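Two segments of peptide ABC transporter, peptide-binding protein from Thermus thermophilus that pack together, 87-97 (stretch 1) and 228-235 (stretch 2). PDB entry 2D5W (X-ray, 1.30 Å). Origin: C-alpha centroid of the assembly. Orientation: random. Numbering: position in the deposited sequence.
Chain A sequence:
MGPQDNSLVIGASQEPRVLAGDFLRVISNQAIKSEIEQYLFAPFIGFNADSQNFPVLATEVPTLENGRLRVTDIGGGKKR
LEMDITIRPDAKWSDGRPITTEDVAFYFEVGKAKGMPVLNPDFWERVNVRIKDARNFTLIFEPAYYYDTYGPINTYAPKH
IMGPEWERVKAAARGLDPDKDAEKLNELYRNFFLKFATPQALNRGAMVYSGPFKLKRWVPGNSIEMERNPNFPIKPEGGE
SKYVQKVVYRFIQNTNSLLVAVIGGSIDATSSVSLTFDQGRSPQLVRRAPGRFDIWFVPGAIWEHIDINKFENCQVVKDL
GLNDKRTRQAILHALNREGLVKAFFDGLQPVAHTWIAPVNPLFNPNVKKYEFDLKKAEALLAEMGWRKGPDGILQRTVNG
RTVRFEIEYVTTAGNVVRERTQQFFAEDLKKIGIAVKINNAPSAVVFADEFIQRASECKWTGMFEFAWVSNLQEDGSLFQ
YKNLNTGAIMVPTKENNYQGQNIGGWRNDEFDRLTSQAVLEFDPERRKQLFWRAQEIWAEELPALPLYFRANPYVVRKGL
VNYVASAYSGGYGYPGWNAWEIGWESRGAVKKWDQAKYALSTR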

# COMPACT_ATOMS: atom_id res chain seq x y z
N ILE A 87 19.60 -17.53 -7.45
CA ILE A 87 20.09 -16.15 -7.42
C ILE A 87 21.21 -16.02 -8.46
O ILE A 87 22.09 -16.87 -8.53
CB ILE A 87 20.65 -15.80 -6.03
CG1 ILE A 87 19.57 -15.99 -4.96
CG2 ILE A 87 21.17 -14.36 -6.02
CD1 ILE A 87 20.07 -15.79 -3.54
N ARG A 88 21.17 -14.96 -9.26
CA ARG A 88 22.21 -14.74 -10.27
C ARG A 88 23.58 -14.69 -9.60
O ARG A 88 23.72 -14.18 -8.49
CB ARG A 88 21.98 -13.41 -11.01
CG ARG A 88 20.82 -13.41 -11.98
CD ARG A 88 20.68 -12.04 -12.64
NE ARG A 88 21.91 -11.62 -13.30
CZ ARG A 88 21.98 -11.19 -14.55
NH1 ARG A 88 23.14 -10.82 -15.07
NH2 ARG A 88 20.88 -11.13 -15.30
N PRO A 89 24.61 -15.19 -10.28
CA PRO A 89 25.97 -15.19 -9.73
C PRO A 89 26.52 -13.79 -9.50
O PRO A 89 27.43 -13.59 -8.69
CB PRO A 89 26.77 -15.97 -10.76
CG PRO A 89 26.05 -15.66 -12.04
CD PRO A 89 24.60 -15.78 -11.64
N ASP A 90 25.98 -12.81 -10.23
CA ASP A 90 26.43 -11.43 -10.13
C ASP A 90 25.53 -10.51 -9.31
O ASP A 90 25.68 -9.29 -9.36
CB ASP A 90 26.65 -10.84 -11.53
CG ASP A 90 25.48 -11.09 -12.46
OD1 ASP A 90 24.40 -11.47 -11.98
OD2 ASP A 90 25.65 -10.90 -13.68
N ALA A 91 24.59 -11.08 -8.56
CA ALA A 91 23.71 -10.27 -7.72
C ALA A 91 24.56 -9.80 -6.55
O ALA A 91 25.10 -10.62 -5.80
CB ALA A 91 22.54 -11.10 -7.22
N LYS A 92 24.69 -8.49 -6.39
CA LYS A 92 25.52 -7.95 -5.32
C LYS A 92 24.97 -6.72 -4.61
O LYS A 92 24.26 -5.91 -5.20
CB LYS A 92 26.91 -7.58 -5.87
CG LYS A 92 27.70 -8.73 -6.45
CD LYS A 92 29.10 -8.30 -6.86
CE LYS A 92 29.83 -9.42 -7.57
NZ LYS A 92 29.82 -10.68 -6.78
N TRP A 93 25.32 -6.60 -3.34
CA TRP A 93 24.93 -5.45 -2.54
C TRP A 93 25.82 -4.28 -2.99
O TRP A 93 26.88 -4.49 -3.59
CB TRP A 93 25.13 -5.72 -1.05
CG TRP A 93 24.24 -6.81 -0.50
CD1 TRP A 93 24.61 -8.08 -0.18
CD2 TRP A 93 22.85 -6.70 -0.21
NE1 TRP A 93 23.52 -8.78 0.30
CE2 TRP A 93 22.43 -7.95 0.29
CE3 TRP A 93 21.90 -5.67 -0.32
CZ2 TRP A 93 21.10 -8.20 0.68
CZ3 TRP A 93 20.59 -5.91 0.07
CH2 TRP A 93 20.20 -7.17 0.56
N SER A 94 25.39 -3.06 -2.68
CA SER A 94 26.13 -1.87 -3.07
C SER A 94 27.52 -1.75 -2.45
O SER A 94 28.34 -0.95 -2.91
CB SER A 94 25.31 -0.61 -2.77
OG SER A 94 24.96 -0.55 -1.40
N ASP A 95 27.80 -2.53 -1.41
CA ASP A 95 29.12 -2.50 -0.78
C ASP A 95 30.04 -3.55 -1.39
O ASP A 95 31.17 -3.74 -0.94
CB ASP A 95 29.03 -2.69 0.74
CG ASP A 95 28.42 -4.03 1.13
OD1 ASP A 95 28.04 -4.82 0.23
OD2 ASP A 95 28.32 -4.29 2.35
N GLY A 96 29.55 -4.24 -2.42
CA GLY A 96 30.35 -5.26 -3.08
C GLY A 96 30.15 -6.69 -2.61
O GLY A 96 30.61 -7.62 -3.27
N ARG A 97 29.47 -6.87 -1.48
CA ARG A 97 29.23 -8.21 -0.96
C ARG A 97 28.18 -8.94 -1.80
O ARG A 97 27.27 -8.33 -2.34
CB ARG A 97 28.77 -8.14 0.50
CG ARG A 97 29.76 -7.45 1.43
CD ARG A 97 31.08 -8.21 1.50
NE ARG A 97 30.96 -9.44 2.28
CZ ARG A 97 30.78 -9.47 3.60
NH1 ARG A 97 30.68 -10.63 4.23
NH2 ARG A 97 30.70 -8.34 4.28
N ARG A 228 23.68 5.92 -9.00
CA ARG A 228 23.80 4.61 -9.62
C ARG A 228 24.59 3.62 -8.76
O ARG A 228 25.63 3.95 -8.19
CB ARG A 228 24.48 4.73 -10.98
CG ARG A 228 24.23 3.55 -11.91
CD ARG A 228 22.96 3.77 -12.70
NE ARG A 228 22.55 2.59 -13.46
CZ ARG A 228 21.57 2.60 -14.36
NH1 ARG A 228 21.26 1.49 -15.01
NH2 ARG A 228 20.92 3.73 -14.62
N ASN A 229 24.07 2.39 -8.68
CA ASN A 229 24.73 1.32 -7.94
C ASN A 229 25.42 0.46 -9.00
O ASN A 229 24.77 -0.33 -9.68
CB ASN A 229 23.70 0.49 -7.17
CG ASN A 229 24.30 -0.74 -6.51
OD1 ASN A 229 25.52 -0.88 -6.42
ND2 ASN A 229 23.44 -1.63 -6.03
N PRO A 230 26.75 0.61 -9.16
CA PRO A 230 27.49 -0.16 -10.16
C PRO A 230 27.48 -1.67 -9.96
O PRO A 230 27.79 -2.43 -10.88
CB PRO A 230 28.89 0.43 -10.07
CG PRO A 230 29.01 0.78 -8.63
CD PRO A 230 27.67 1.42 -8.35
N ASN A 231 27.11 -2.11 -8.76
CA ASN A 231 27.07 -3.53 -8.45
C ASN A 231 25.80 -4.24 -8.93
O ASN A 231 25.73 -5.46 -8.93
CB ASN A 231 27.27 -3.75 -6.95
CG ASN A 231 28.67 -3.39 -6.49
OD1 ASN A 231 29.65 -3.94 -6.99
ND2 ASN A 231 28.77 -2.46 -5.55
N PHE A 232 24.80 -3.47 -9.35
CA PHE A 232 23.55 -4.04 -9.86
C PHE A 232 23.92 -4.70 -11.19
O PHE A 232 24.46 -4.04 -12.08
CB PHE A 232 22.51 -2.94 -10.06
CG PHE A 232 21.17 -3.44 -10.51
CD1 PHE A 232 20.37 -4.20 -9.66
CD2 PHE A 232 20.72 -3.17 -11.80
CE1 PHE A 232 19.14 -4.68 -10.10
CE2 PHE A 232 19.50 -3.65 -12.24
CZ PHE A 232 18.71 -4.41 -11.38
N PRO A 233 23.63 -6.00 -11.36
CA PRO A 233 23.95 -6.75 -12.57
C PRO A 233 23.17 -6.59 -13.87
O PRO A 233 23.69 -6.92 -14.94
CB PRO A 233 23.90 -8.19 -12.08
CG PRO A 233 22.74 -8.16 -11.16
CD PRO A 233 22.97 -6.87 -10.37
N ILE A 234 21.94 -6.10 -13.81
CA ILE A 234 21.17 -5.94 -15.03
C ILE A 234 21.55 -4.65 -15.74
O ILE A 234 21.29 -3.55 -15.24
CB ILE A 234 19.65 -5.94 -14.75
CG1 ILE A 234 19.28 -7.12 -13.85
CG2 ILE A 234 18.88 -6.01 -16.07
CD1 ILE A 234 19.70 -8.47 -14.39
N LYS A 235 22.19 -4.78 -16.89
CA LYS A 235 22.62 -3.63 -17.66
C LYS A 235 21.63 -3.35 -18.78
O LYS A 235 21.24 -4.25 -19.52
CB LYS A 235 24.01 -3.87 -18.25
CG LYS A 235 25.04 -4.38 -17.24
CD LYS A 235 25.24 -3.41 -16.08
CE LYS A 235 26.26 -3.96 -15.09
NZ LYS A 235 26.49 -3.04 -13.94
O HOH W 1 27.40 -7.29 -10.09
O HOH W 2 26.19 -8.03 -14.99

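Two loops far apart in sequence can be joined without a single clear direct hydrogen bond between them, provided each is stiffened from within and the gaps are filled by water and by close packing. The segments 87-97 and 228-235 illustrate the principle: neither forms a regular helix or strand, three type I beta turns shape them, and together they bury 421 Å².

Arg228 lies out of reach, and the contact begins at Asn229. Its side chain, in the t rotamer, points toward stretch 1 and is buried. OD1 of Asn229 accepts a hydrogen bond from N of Asn231 at 3.1 Å, bracing the turn from Asn229 to Phe232, and the same OD1 rests 3.5 Å from CA of Ser94. An amide suits this buried place because both its ends are engaged: ND2 is hydrogen-bonded elsewhere in the structure. Pro230 occupies the exposed second position of the turn, where its fixed phi fits, and contributes almost nothing to the contact.

Asn231 is the residue most covered by the other stretch. Its side chain reaches into the turn from Trp93 to Gly96, placing ND2 3.1 Å from O of Ser94 and 3.7 Å from N of Gly96. That turn is closed by its own bond from N of Gly96 to O of Trp93, 2.9 Å, and Gly96, with a positive phi, has a backbone conformation that calls for glycine. Behind the amide, CB of Asn231 packs 4.0 Å from CB of Lys92, whose aliphatic base faces the contact while its end leads away. The backbone joins in through water 1, which donates to O of Asn231 and to O of Asp90, each at 2.7 Å; those two carbonyl oxygens are 3.9 Å apart.

Phe232 turns away, leaving the next large contact to Pro233. The compact ring of Pro233 points toward stretch 1, its CB 3.3 Å from OD1 of Asp90 and its CG 4.2 Å from CA of Ala91. Water 2 adds a second bridge, donating to O of Pro233 at 2.7 Å and to OD2 of Asp90 at 3.2 Å.

Asp90 also holds Arg88 in place: NE of Arg88 bonds to OD1 of Asp90 at 2.8 Å in a salt bridge, and NH1 of Arg88 to OD2 of Asp90 at 2.9 Å. The guanidinium thus fixed offers one face to Ile234, whose CD1 lies 3.0 Å from NH2 of Arg88, a tight apolar cover. Lys235 ends the segment beyond contact, its NZ bonded back to O of Phe232 at 2.9 Å.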